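Local coordinates for protein carboxypeptidase A (Helicoverpa armigera, PDB 1JQG) that probably removes C-terminal residues from peptides as a zinc-dependent metallocarboxypeptidase, captured here as a proenzyme that still carries its activation peptide, at residues D50-A55 / D393-D398; M176-H181 / P189-A194; R183-L188 / H226-D231; Y224-T227 / Y233-K236. All coordinates share one frame; numbering follows the deposited sequence.

Contact 1 (D50-A55 / D393-D398); sequences DVWSDA and DGFLVD
Trp52 and Gly394 bring the two backbones nearest, yet their CA atoms stay 7.5 Å apart. Residues 50-51 are part of an edge strand, and the chain turns a corner at Trp52. Residues 393-398 have no regular structure. Side chains therefore bridge the gap. The main pair is T-shaped: the edge of the Phe395 ring points at the face of Trp52. The planes stand at 81°, and the centroids of the Trp52 five-membered ring and the Phe395 ring are 5.0 Å apart. One atom, Phe395 CE2, does the touching, 3.6 Å from Trp52 CG. The six-membered side of the indole continues toward the backbone of Asp393 and Gly394, where Trp52 CZ3 comes within 4.1 Å of Asp393 O. Trp52 CG lies anti to the carbonyl carbon (chi1 -69°), which swings the indole toward the loop. A weak bond from Trp52 NE1 to Asp50 OD2, 3.1 Å long, may help to fix its rotation. Asp50 OD2 also forms a salt bridge with Arg183, and Asp393 OD2 is paired with Lys62 and Arg387. The contact joins the activation peptide to the enzyme. The side chain of Phe395 lies about 6 Å from the zinc ion. This mainly aromatic contact is consistent with a propeptide domain lying over the active-site side of the enzyme, as in related procarboxypeptidases.

Contact 2 (M176-H181 / P189-A194); sequences MQSLLH and PATLYA. With ZN (zinc ion), chain B.
Met176 overlaps two residues of the facing helix, Thr191 and Ala194, with the outer part of its side chain. Its sulfur does most of the work: Met176 SD lies 3.7 Å from Ala194 CB and 3.8 Å from Thr191 OG1. CG stands anti to the backbone N (chi1 180°), and a bend at chi3 lays the terminal CE alongside Ala194 CB. The side chains of Met176 and Thr191 run past each other in opposite directions. Two residues on, Ser178 points to the same helix. Its OG meets the methyl branch of Thr191, with Ser178 OG only 3.1 Å from Thr191 CG2. That is short for such a pair, so the exact value is doubtful. Ser178 OG has a polar partner elsewhere, the backbone O of Pro217. Between these two residues, Gln177 faces the other way, as alternation along a strand requires. The segments belong to a beta-alpha-beta crossover of the central mixed sheet in the M14 carboxypeptidase fold. Strand 173-178 leads into helix 187-200, which returns the chain to the neighbouring parallel strand 212-216. The axes of strand 176-178 and helix 189-194 approach to 8.2 Å, and their directions differ by 145°. Ile215 of strand 212-216 also packs on Thr191 and Ala194, while Trp410 of helix 402-421 touches Ala194. Beyond the strand end the chain reaches His181. Its ND1 binds the zinc ion at 2.2 Å, and its NE2 is hydrogen-bonded to Asp252 OD2, which helps set the imidazole's orientation.

Contact 3 (R183-L188 / H226-D231); sequences REWVTL and HTFGGD. With ZN (zinc ion), chain B.
Arg183 starts the contact with its backbone, its N lying 4.2 Å from the methyl CG2 of Thr227. Its side chain leads elsewhere: the guanidinium forms a salt bridge with Asp50 of the activation peptide and a hydrogen bond to Tyr233 O. Glu184 is the centre of an inverse gamma turn. It binds the zinc ion through OE1, while OE2 accepts a hydrogen bond from Ser307 N. With His181 it supplies the HxxE motif of M14 carboxypeptidases, and His306 is the third protein ligand. Trp185 carries the contact. Its NE1 donates to Thr227 OG1 at 3.2 Å, with an N-H...O angle of 152°, and the oxygen lies nearly in the indole plane. The Thr227 hydroxyl has its own acceptor in Tyr224 O. Phe228 CE2 lies over one indole face near the rim, and Phe228 CD2 comes to 3.4 Å from Trp185 CZ2. Their planes meet obliquely, at 39°. Trp185 also meets Tyr224 in an edge-to-face ring pair and Arg232 in a cation-pi contact. Further on, Thr187 closes a type I turn that begins at Glu184. Glu184 O accepts both Thr187 N, at 3.2 Å, and Thr187 OG1, at 2.8 Å. The chain just after the zinc ligand is thus held twice: the Glu184 carbonyl by Thr187, and Trp185 to helix 221-228 by one directional bond and aromatic packing. Both ties probably help to position the metal-binding loop.

Contact 4 (Y224-T227 / Y233-K236); sequences YVHT and YWRK
His226 and Trp234 form a T-shaped aromatic pair where the loop after helix 221-228 folds back along the helix end. In this M14 carboxypeptidase domain the return brings Trp234 beside the last helical turn, with the CA atoms of Thr227 and Trp234 6.0 Å apart. The imidazole presents its edge and the indole its face. Their planes stand at 85°, and the centroids of the His226 ring and the Trp234 five-membered ring are 5.0 Å apart. His226 ND1 does the touching, 3.7 Å from Trp234 CG and displaced toward the indole rim. Both side chains start alike: His226 has CG anti to its backbone N (chi1 -174°), and Trp234 adopts the same setting. With this setting the imidazole edge can meet the indole face. Thr227 adds a second, smaller contact. Its CG2, anti to the carbonyl carbon, lies 3.4 Å from Trp234 O and 4.0 Å from Trp234 CB. Its OG1 sits on the helix side, 2.6 Å from Tyr224 O, above the carbonyl plane and off the lone pairs. Arg238 makes a cation-pi contact with Trp234 and also touches His226. The loop is fastened farther along by Lys236, whose NZ bonds to the backbone oxygens of Met249, Gly250 and Ser271. The polar edge of Trp234 is turned to its own chain. Its NE1 is hydrogen-bonded to Asn237 O and makes a weak, bent bond to Lys236 O at 2.7 Å.

How the contacts relate
Contact 2 is wholly buried and packs a strand of the central sheet on helix 187-200. Contact 3 uses the start of that helix but adds a directional bond and an exposed phenylalanine. Contacts 3 and 4 share His226 and Thr227 at the end of helix 221-228; contact 4 is partly buried and lies away from the metal. Contacts 2 and 3 each supply a zinc ligand. Contact 1, also partly buried, is the only one of the four with one segment in the activation peptide and the other in the enzyme. It relies on an aromatic pair like that of contact 4. Arg183 of contact 3 reaches both contact 1 and contact 4.

Contact 1 (D50-A55 / D393-D398)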
loop_
_atom_site.group_PDB
_atom_site.type_symbol
_atom_site.label_atom_id
_atom_site.label_comp_id
_atom_site.label_asym_id
_atom_site.label_seq_id
_atom_site.Cartn_x
_atom_site.Cartn_y
_atom_site.Cartn_z
ATOM N N ASP A 50 -3.308 14.354 9.363
ATOM C CA ASP A 50 -2.772 13.308 8.500
ATOM C C ASP A 50 -1.614 12.598 9.215
ATOM O O ASP A 50 -0.475 13.087 9.225
ATOM C CB ASP A 50 -2.307 13.934 7.179
ATOM C CG ASP A 50 -1.885 12.910 6.150
ATOM O OD1 ASP A 50 -2.079 11.707 6.410
ATOM O OD2 ASP A 50 -1.342 13.268 5.086
ATOM N N VAL A 51 -1.910 11.460 9.811
ATOM C CA VAL A 51 -0.927 10.624 10.481
ATOM C C VAL A 51 -0.197 9.696 9.527
ATOM O O VAL A 51 -0.763 8.701 9.032
ATOM C CB VAL A 51 -1.608 9.763 11.569
ATOM C CG1 VAL A 51 -0.575 8.909 12.300
ATOM C CG2 VAL A 51 -2.356 10.677 12.525
ATOM N N TRP A 52 1.013 10.052 9.169
ATOM C CA TRP A 52 1.850 9.224 8.282
ATOM C C TRP A 52 2.313 7.947 8.982
ATOM O O TRP A 52 2.288 6.896 8.375
ATOM C CB TRP A 52 3.079 10.039 7.847
ATOM C CG TRP A 52 2.763 11.167 6.926
ATOM C CD1 TRP A 52 1.514 11.558 6.495
ATOM C CD2 TRP A 52 3.680 12.090 6.323
ATOM N NE1 TRP A 52 1.611 12.643 5.663
ATOM C CE2 TRP A 52 2.943 12.983 5.549
ATOM C CE3 TRP A 52 5.069 12.218 6.359
ATOM C CZ2 TRP A 52 3.542 14.003 4.800
ATOM C CZ3 TRP A 52 5.671 13.248 5.623
ATOM C CH2 TRP A 52 4.892 14.135 4.844
ATOM N N SER A 53 2.677 8.057 10.270
ATOM C CA SER A 53 3.114 6.894 11.037
ATOM C C SER A 53 2.778 7.070 12.511
ATOM O O SER A 53 2.964 8.144 13.070
ATOM C CB SER A 53 4.617 6.624 10.900
ATOM O OG SER A 53 5.309 7.843 11.151
ATOM N N ASP A 54 2.246 6.032 13.139
ATOM C CA ASP A 54 1.877 6.099 14.543
ATOM C C ASP A 54 3.067 6.168 15.484
ATOM O O ASP A 54 4.112 5.529 15.368
ATOM C CB ASP A 54 0.965 4.912 14.892
ATOM C CG ASP A 54 -0.454 5.079 14.337
ATOM O OD1 ASP A 54 -0.788 4.359 13.366
ATOM O OD2 ASP A 54 -1.167 5.933 14.920
ATOM N N ALA A 55 2.937 6.954 16.539
ATOM C CA ALA A 55 3.913 7.058 17.605
ATOM C C ALA A 55 3.840 5.856 18.559
ATOM O O ALA A 55 2.767 5.468 18.967
ATOM C CB ALA A 55 3.711 8.298 18.456
ATOM N N ASP A 393 11.799 10.422 5.637
ATOM C CA ASP A 393 10.778 9.386 5.553
ATOM C C ASP A 393 9.507 10.060 5.038
ATOM O O ASP A 393 9.216 11.165 5.503
ATOM C CB ASP A 393 10.508 8.701 6.885
ATOM C CG ASP A 393 11.768 8.100 7.486
ATOM O OD1 ASP A 393 12.219 7.020 7.048
ATOM O OD2 ASP A 393 12.320 8.744 8.420
ATOM N N GLY A 394 8.883 9.490 4.018
ATOM C CA GLY A 394 7.612 9.993 3.555
ATOM C C GLY A 394 7.080 9.184 2.370
ATOM O O GLY A 394 7.256 7.986 2.279
ATOM N N PHE A 395 6.284 9.842 1.530
ATOM C CA PHE A 395 5.667 9.179 0.408
ATOM C C PHE A 395 6.276 9.594 -0.924
ATOM O O PHE A 395 6.001 8.990 -1.929
ATOM C CB PHE A 395 4.163 9.483 0.446
ATOM C CG PHE A 395 3.484 8.904 1.654
ATOM C CD1 PHE A 395 3.181 7.549 1.747
ATOM C CD2 PHE A 395 3.123 9.772 2.689
ATOM C CE1 PHE A 395 2.562 7.074 2.875
ATOM C CE2 PHE A 395 2.506 9.274 3.839
ATOM C CZ PHE A 395 2.236 7.919 3.932
ATOM N N LEU A 396 7.094 10.648 -0.909
ATOM C CA LEU A 396 7.752 11.166 -2.113
ATOM C C LEU A 396 8.786 10.189 -2.661
ATOM O O LEU A 396 9.485 9.528 -1.924
ATOM C CB LEU A 396 8.427 12.497 -1.809
ATOM C CG LEU A 396 7.537 13.568 -1.167
ATOM C CD1 LEU A 396 8.377 14.854 -1.033
ATOM C CD2 LEU A 396 6.251 13.791 -1.933
ATOM N N VAL A 397 8.816 10.034 -3.962
ATOM C CA VAL A 397 9.644 9.080 -4.657
ATOM C C VAL A 397 10.836 9.747 -5.355
ATOM O O VAL A 397 10.734 10.715 -6.077
ATOM C CB VAL A 397 8.853 8.306 -5.746
ATOM C CG1 VAL A 397 9.816 7.293 -6.397
ATOM C CG2 VAL A 397 7.577 7.714 -5.171
ATOM N N ASP A 398 12.031 9.235 -5.124
ATOM C CA ASP A 398 13.254 9.582 -5.803
ATOM C C ASP A 398 13.447 8.561 -6.924
ATOM O O ASP A 398 13.555 7.346 -6.651
ATOM C CB ASP A 398 14.419 9.509 -4.820
ATOM C CG ASP A 398 15.692 10.131 -5.362
ATOM O OD1 ASP A 398 16.001 9.979 -6.571
ATOM O OD2 ASP A 398 16.420 10.777 -4.585
#

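Contact 2 (M176-H181 / P189-A194)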
loop_
_atom_site.group_PDB
_atom_site.type_symbol
_atom_site.label_atom_id
_atom_site.label_comp_id
_atom_site.label_asym_id
_atom_site.label_seq_id
_atom_site.Cartn_x
_atom_site.Cartn_y
_atom_site.Cartn_z
ATOM N N MET A 176 -1.671 -10.464 -5.656
ATOM C CA MET A 176 -0.857 -9.288 -5.280
ATOM C C MET A 176 -1.515 -7.999 -5.734
ATOM O O MET A 176 -2.169 -7.944 -6.783
ATOM C CB MET A 176 0.475 -9.522 -5.954
ATOM C CG MET A 176 1.538 -8.479 -5.770
ATOM S SD MET A 176 2.802 -8.759 -7.046
ATOM C CE MET A 176 3.038 -10.505 -6.879
ATOM N N GLN A 177 -1.468 -6.976 -4.897
ATOM C CA GLN A 177 -2.084 -5.690 -5.249
ATOM C C GLN A 177 -1.329 -4.497 -4.693
ATOM O O GLN A 177 -0.658 -4.587 -3.704
ATOM C CB GLN A 177 -3.530 -5.550 -4.756
ATOM C CG GLN A 177 -3.692 -5.726 -3.250
ATOM C CD GLN A 177 -5.132 -5.605 -2.803
ATOM O OE1 GLN A 177 -5.948 -6.351 -3.340
ATOM N NE2 GLN A 177 -5.413 -4.692 -1.866
ATOM N N SER A 178 -1.516 -3.337 -5.289
ATOM C CA SER A 178 -0.873 -2.119 -4.880
ATOM C C SER A 178 -1.745 -0.897 -5.167
ATOM O O SER A 178 -2.766 -1.021 -5.806
ATOM C CB SER A 178 0.528 -1.957 -5.527
ATOM O OG SER A 178 0.479 -1.830 -6.932
ATOM N N LEU A 179 -1.340 0.241 -4.595
ATOM C CA LEU A 179 -2.027 1.502 -4.794
ATOM C C LEU A 179 -3.433 1.568 -4.222
ATOM O O LEU A 179 -4.234 2.379 -4.617
ATOM C CB LEU A 179 -1.996 1.911 -6.264
ATOM C CG LEU A 179 -0.644 2.425 -6.808
ATOM C CD1 LEU A 179 -0.744 2.889 -8.251
ATOM C CD2 LEU A 179 -0.017 3.544 -5.988
ATOM N N LEU A 180 -3.721 0.817 -3.180
ATOM C CA LEU A 180 -4.970 0.877 -2.448
ATOM C C LEU A 180 -5.082 2.275 -1.807
ATOM O O LEU A 180 -6.146 2.900 -1.834
ATOM C CB LEU A 180 -5.065 -0.257 -1.434
ATOM C CG LEU A 180 -6.435 -0.510 -0.797
ATOM C CD1 LEU A 180 -7.417 -0.892 -1.858
ATOM C CD2 LEU A 180 -6.436 -1.540 0.319
ATOM N N HIS A 181 -3.985 2.738 -1.227
ATOM C CA HIS A 181 -3.802 4.089 -0.752
ATOM C C HIS A 181 -3.013 4.828 -1.834
ATOM O O HIS A 181 -1.774 4.750 -1.994
ATOM C CB HIS A 181 -3.059 4.092 0.568
ATOM C CG HIS A 181 -3.891 3.700 1.735
ATOM N ND1 HIS A 181 -3.476 3.066 2.835
ATOM C CD2 HIS A 181 -5.202 3.843 2.049
ATOM C CE1 HIS A 181 -4.283 2.784 3.797
ATOM N NE2 HIS A 181 -5.405 3.282 3.294
ATOM N N PRO A 189 5.736 0.364 -8.729
ATOM C CA PRO A 189 6.948 -0.261 -9.245
ATOM C C PRO A 189 7.122 -1.692 -8.785
ATOM O O PRO A 189 7.723 -2.579 -9.420
ATOM C CB PRO A 189 8.054 0.668 -8.734
ATOM C CG PRO A 189 7.385 2.008 -8.615
ATOM C CD PRO A 189 6.014 1.679 -8.095
ATOM N N ALA A 190 6.821 -1.958 -7.490
ATOM C CA ALA A 190 6.984 -3.292 -6.926
ATOM C C ALA A 190 6.115 -4.329 -7.620
ATOM O O ALA A 190 6.537 -5.407 -8.030
ATOM C CB ALA A 190 6.624 -3.267 -5.457
ATOM N N THR A 191 4.844 -4.005 -7.840
ATOM C CA THR A 191 3.895 -4.886 -8.501
ATOM C C THR A 191 4.151 -4.963 -9.989
ATOM O O THR A 191 3.824 -5.899 -10.720
ATOM C CB THR A 191 2.450 -4.385 -8.200
ATOM O OG1 THR A 191 1.473 -5.418 -8.168
ATOM C CG2 THR A 191 2.054 -3.262 -9.137
ATOM N N LEU A 192 4.767 -3.937 -10.561
ATOM C CA LEU A 192 5.096 -3.871 -11.972
ATOM C C LEU A 192 6.314 -4.722 -12.270
ATOM O O LEU A 192 6.608 -5.240 -13.362
ATOM C CB LEU A 192 5.333 -2.386 -12.350
ATOM C CG LEU A 192 4.320 -1.697 -13.290
ATOM C CD1 LEU A 192 2.914 -2.110 -12.992
ATOM C CD2 LEU A 192 4.501 -0.197 -13.192
ATOM N N TYR A 193 7.193 -4.850 -11.271
ATOM C CA TYR A 193 8.416 -5.630 -11.449
ATOM C C TYR A 193 8.040 -7.093 -11.484
ATOM O O TYR A 193 8.609 -7.857 -12.269
ATOM C CB TYR A 193 9.412 -5.318 -10.323
ATOM C CG TYR A 193 10.823 -5.782 -10.586
ATOM C CD1 TYR A 193 11.728 -4.930 -11.229
ATOM C CD2 TYR A 193 11.256 -7.036 -10.218
ATOM C CE1 TYR A 193 13.036 -5.345 -11.482
ATOM C CE2 TYR A 193 12.550 -7.440 -10.458
ATOM C CZ TYR A 193 13.428 -6.602 -11.101
ATOM O OH TYR A 193 14.700 -7.057 -11.329
ATOM N N ALA A 194 7.066 -7.458 -10.641
ATOM C CA ALA A 194 6.557 -8.832 -10.603
ATOM C C ALA A 194 5.995 -9.302 -11.944
ATOM O O ALA A 194 6.083 -10.465 -12.369
ATOM C CB ALA A 194 5.524 -8.978 -9.512
HETATM ZN ZN ZN B . -1.377 2.361 3.181
HETATM O O HOH W 1 -0.901 2.204 5.573
#

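Contact 3 (R183-L188 / H226-D231)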
loop_
_atom_site.group_PDB
_atom_site.type_symbol
_atom_site.label_atom_id
_atom_site.label_comp_id
_atom_site.label_asym_id
_atom_site.label_seq_id
_atom_site.Cartn_x
_atom_site.Cartn_y
_atom_site.Cartn_z
ATOM N N ARG A 183 -1.591 7.577 -2.527
ATOM C CA ARG A 183 -0.407 8.414 -2.336
ATOM C C ARG A 183 0.870 7.597 -2.166
ATOM O O ARG A 183 1.986 8.134 -2.207
ATOM C CB ARG A 183 -0.493 9.322 -1.127
ATOM C CG ARG A 183 -0.638 8.667 0.218
ATOM C CD ARG A 183 -0.917 9.681 1.315
ATOM N NE ARG A 183 -0.787 9.098 2.660
ATOM C CZ ARG A 183 -1.129 9.775 3.753
ATOM N NH1 ARG A 183 -1.565 11.019 3.680
ATOM N NH2 ARG A 183 -0.990 9.283 4.959
ATOM N N GLU A 184 0.707 6.281 -1.967
ATOM C CA GLU A 184 1.875 5.416 -1.843
ATOM C C GLU A 184 2.422 4.961 -3.196
ATOM O O GLU A 184 2.256 3.799 -3.576
ATOM C CB GLU A 184 1.528 4.213 -0.972
ATOM C CG GLU A 184 0.967 4.613 0.352
ATOM C CD GLU A 184 0.362 3.445 1.090
ATOM O OE1 GLU A 184 -0.023 3.875 2.210
ATOM O OE2 GLU A 184 0.319 2.363 0.532
ATOM N N TRP A 185 3.037 5.893 -3.932
ATOM C CA TRP A 185 3.475 5.703 -5.292
ATOM C C TRP A 185 4.525 4.654 -5.495
ATOM O O TRP A 185 4.523 3.902 -6.456
ATOM C CB TRP A 185 3.999 7.023 -5.897
ATOM C CG TRP A 185 2.912 8.008 -6.210
ATOM C CD1 TRP A 185 1.584 7.929 -5.884
ATOM C CD2 TRP A 185 3.069 9.247 -6.921
ATOM N NE1 TRP A 185 0.916 9.052 -6.354
ATOM C CE2 TRP A 185 1.807 9.869 -6.977
ATOM C CE3 TRP A 185 4.178 9.893 -7.507
ATOM C CZ2 TRP A 185 1.624 11.091 -7.603
ATOM C CZ3 TRP A 185 3.974 11.117 -8.129
ATOM C CH2 TRP A 185 2.713 11.701 -8.169
ATOM N N VAL A 186 5.399 4.459 -4.527
ATOM C CA VAL A 186 6.443 3.453 -4.581
ATOM C C VAL A 186 5.914 2.015 -4.598
ATOM O O VAL A 186 6.686 1.090 -4.860
ATOM C CB VAL A 186 7.460 3.681 -3.440
ATOM C CG1 VAL A 186 6.989 3.248 -2.054
ATOM C CG2 VAL A 186 8.782 2.996 -3.789
ATOM N N THR A 187 4.607 1.790 -4.378
ATOM C CA THR A 187 4.036 0.460 -4.394
ATOM C C THR A 187 3.829 -0.082 -5.803
ATOM O O THR A 187 3.850 -1.342 -5.987
ATOM C CB THR A 187 2.715 0.363 -3.624
ATOM O OG1 THR A 187 1.703 1.182 -4.221
ATOM C CG2 THR A 187 2.959 0.759 -2.178
ATOM N N LEU A 188 3.601 0.794 -6.775
ATOM C CA LEU A 188 3.347 0.421 -8.155
ATOM C C LEU A 188 4.535 -0.216 -8.837
ATOM O O LEU A 188 4.501 -1.354 -9.349
ATOM C CB LEU A 188 2.827 1.612 -8.975
ATOM C CG LEU A 188 2.479 1.307 -10.450
ATOM C CD1 LEU A 188 1.377 0.256 -10.640
ATOM C CD2 LEU A 188 2.052 2.531 -11.245
ATOM N N HIS A 226 -5.926 11.664 -8.975
ATOM C CA HIS A 226 -6.092 12.872 -8.215
ATOM C C HIS A 226 -4.764 13.297 -7.598
ATOM O O HIS A 226 -4.463 14.498 -7.493
ATOM C CB HIS A 226 -7.149 12.666 -7.120
ATOM C CG HIS A 226 -7.517 13.908 -6.360
ATOM N ND1 HIS A 226 -7.348 14.047 -4.984
ATOM C CD2 HIS A 226 -8.056 15.078 -6.794
ATOM C CE1 HIS A 226 -7.785 15.240 -4.617
ATOM N NE2 HIS A 226 -8.179 15.908 -5.696
ATOM N N THR A 227 -3.955 12.336 -7.171
ATOM C CA THR A 227 -2.648 12.624 -6.600
ATOM C C THR A 227 -1.645 13.111 -7.651
ATOM O O THR A 227 -0.657 13.747 -7.281
ATOM C CB THR A 227 -2.066 11.387 -5.891
ATOM O OG1 THR A 227 -1.960 10.317 -6.831
ATOM C CG2 THR A 227 -2.939 10.910 -4.735
ATOM N N PHE A 228 -1.861 12.761 -8.924
ATOM C CA PHE A 228 -1.019 13.169 -10.023
ATOM C C PHE A 228 -1.170 14.642 -10.414
ATOM O O PHE A 228 -0.213 15.277 -10.865
ATOM C CB PHE A 228 -1.286 12.328 -11.280
ATOM C CG PHE A 228 -0.198 11.308 -11.533
ATOM C CD1 PHE A 228 0.529 11.369 -12.708
ATOM C CD2 PHE A 228 0.096 10.309 -10.594
ATOM C CE1 PHE A 228 1.510 10.441 -12.980
ATOM C CE2 PHE A 228 1.102 9.432 -10.863
ATOM C CZ PHE A 228 1.794 9.474 -12.042
ATOM N N GLY A 229 -2.347 15.204 -10.244
ATOM C CA GLY A 229 -2.577 16.594 -10.518
ATOM C C GLY A 229 -3.508 17.223 -9.502
ATOM O O GLY A 229 -4.703 17.390 -9.720
ATOM N N GLY A 230 -2.966 17.524 -8.331
ATOM C CA GLY A 230 -3.783 18.046 -7.239
ATOM C C GLY A 230 -3.234 17.644 -5.864
ATOM O O GLY A 230 -2.063 17.886 -5.492
ATOM N N ASP A 231 -4.115 16.988 -5.084
ATOM C CA ASP A 231 -3.713 16.542 -3.761
ATOM C C ASP A 231 -2.772 15.358 -3.805
ATOM O O ASP A 231 -3.140 14.177 -3.718
ATOM C CB ASP A 231 -4.982 16.264 -2.952
ATOM C CG ASP A 231 -4.688 16.188 -1.470
ATOM O OD1 ASP A 231 -5.445 16.741 -0.676
ATOM O OD2 ASP A 231 -3.683 15.524 -1.126
HETATM ZN ZN ZN B . -1.377 2.361 3.181
HETATM O O HOH W 1 -0.901 2.204 5.573
#

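Contact 4 (Y224-T227 / Y233-K236)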
loop_
_atom_site.group_PDB
_atom_site.type_symbol
_atom_site.label_atom_id
_atom_site.label_comp_id
_atom_site.label_asym_id
_atom_site.label_seq_id
_atom_site.Cartn_x
_atom_site.Cartn_y
_atom_site.Cartn_z
ATOM N N TYR A 224 -5.429 7.832 -7.321
ATOM C CA TYR A 224 -4.140 7.881 -7.971
ATOM C C TYR A 224 -4.091 9.024 -8.993
ATOM O O TYR A 224 -3.044 9.686 -9.113
ATOM C CB TYR A 224 -3.813 6.524 -8.621
ATOM C CG TYR A 224 -2.387 6.378 -9.117
ATOM C CD1 TYR A 224 -1.326 6.680 -8.275
ATOM C CD2 TYR A 224 -2.084 5.952 -10.389
ATOM C CE1 TYR A 224 -0.024 6.553 -8.696
ATOM C CE2 TYR A 224 -0.780 5.818 -10.833
ATOM C CZ TYR A 224 0.249 6.123 -9.975
ATOM O OH TYR A 224 1.545 6.007 -10.395
ATOM N N VAL A 225 -5.178 9.209 -9.732
ATOM C CA VAL A 225 -5.198 10.232 -10.793
ATOM C C VAL A 225 -5.231 11.596 -10.109
ATOM O O VAL A 225 -4.613 12.558 -10.541
ATOM C CB VAL A 225 -6.373 10.030 -11.757
ATOM C CG1 VAL A 225 -6.741 11.197 -12.672
ATOM C CG2 VAL A 225 -6.133 8.809 -12.657
ATOM N N HIS A 226 -5.926 11.664 -8.975
ATOM C CA HIS A 226 -6.092 12.872 -8.215
ATOM C C HIS A 226 -4.764 13.297 -7.598
ATOM O O HIS A 226 -4.463 14.498 -7.493
ATOM C CB HIS A 226 -7.149 12.666 -7.120
ATOM C CG HIS A 226 -7.517 13.908 -6.360
ATOM N ND1 HIS A 226 -7.348 14.047 -4.984
ATOM C CD2 HIS A 226 -8.056 15.078 -6.794
ATOM C CE1 HIS A 226 -7.785 15.240 -4.617
ATOM N NE2 HIS A 226 -8.179 15.908 -5.696
ATOM N N THR A 227 -3.955 12.336 -7.171
ATOM C CA THR A 227 -2.648 12.624 -6.600
ATOM C C THR A 227 -1.645 13.111 -7.651
ATOM O O THR A 227 -0.657 13.747 -7.281
ATOM C CB THR A 227 -2.066 11.387 -5.891
ATOM O OG1 THR A 227 -1.960 10.317 -6.831
ATOM C CG2 THR A 227 -2.939 10.910 -4.735
ATOM N N TYR A 233 -0.998 14.207 -1.370
ATOM C CA TYR A 233 -1.046 13.393 -0.166
ATOM C C TYR A 233 -2.413 12.767 0.072
ATOM O O TYR A 233 -2.697 12.329 1.198
ATOM C CB TYR A 233 -0.580 14.200 1.040
ATOM C CG TYR A 233 0.897 14.475 1.070
ATOM C CD1 TYR A 233 1.395 15.763 1.320
ATOM C CD2 TYR A 233 1.817 13.435 0.879
ATOM C CE1 TYR A 233 2.758 16.004 1.356
ATOM C CE2 TYR A 233 3.187 13.663 0.908
ATOM C CZ TYR A 233 3.646 14.953 1.154
ATOM O OH TYR A 233 4.995 15.174 1.199
ATOM N N TRP A 234 -3.247 12.717 -0.969
ATOM C CA TRP A 234 -4.535 12.040 -0.883
ATOM C C TRP A 234 -4.307 10.520 -0.796
ATOM O O TRP A 234 -3.497 9.964 -1.548
ATOM C CB TRP A 234 -5.396 12.483 -2.064
ATOM C CG TRP A 234 -6.820 11.996 -1.986
ATOM C CD1 TRP A 234 -7.371 10.868 -2.550
ATOM C CD2 TRP A 234 -7.886 12.643 -1.267
ATOM N NE1 TRP A 234 -8.703 10.777 -2.215
ATOM C CE2 TRP A 234 -9.045 11.859 -1.444
ATOM C CE3 TRP A 234 -7.968 13.801 -0.504
ATOM C CZ2 TRP A 234 -10.276 12.194 -0.866
ATOM C CZ3 TRP A 234 -9.178 14.149 0.066
ATOM C CH2 TRP A 234 -10.317 13.342 -0.117
ATOM N N ARG A 235 -5.084 9.832 0.013
ATOM C CA ARG A 235 -4.988 8.377 0.165
ATOM C C ARG A 235 -6.312 7.642 -0.047
ATOM O O ARG A 235 -6.332 6.442 -0.299
ATOM C CB ARG A 235 -4.440 8.039 1.556
ATOM C CG ARG A 235 -5.260 8.584 2.708
ATOM C CD ARG A 235 -4.598 8.304 4.055
ATOM N NE ARG A 235 -4.641 6.879 4.365
ATOM C CZ ARG A 235 -4.944 6.404 5.571
ATOM N NH1 ARG A 235 -5.234 7.274 6.533
ATOM N NH2 ARG A 235 -4.960 5.095 5.827
ATOM N N LYS A 236 -7.437 8.290 0.182
ATOM C CA LYS A 236 -8.740 7.650 0.099
ATOM C C LYS A 236 -9.212 7.592 -1.355
ATOM O O LYS A 236 -8.623 8.086 -2.328
ATOM C CB LYS A 236 -9.726 8.436 0.970
ATOM C CG LYS A 236 -9.374 8.493 2.435
ATOM C CD LYS A 236 -10.453 9.163 3.281
ATOM C CE LYS A 236 -10.516 10.663 2.939
ATOM N NZ LYS A 236 -11.704 11.235 3.646
#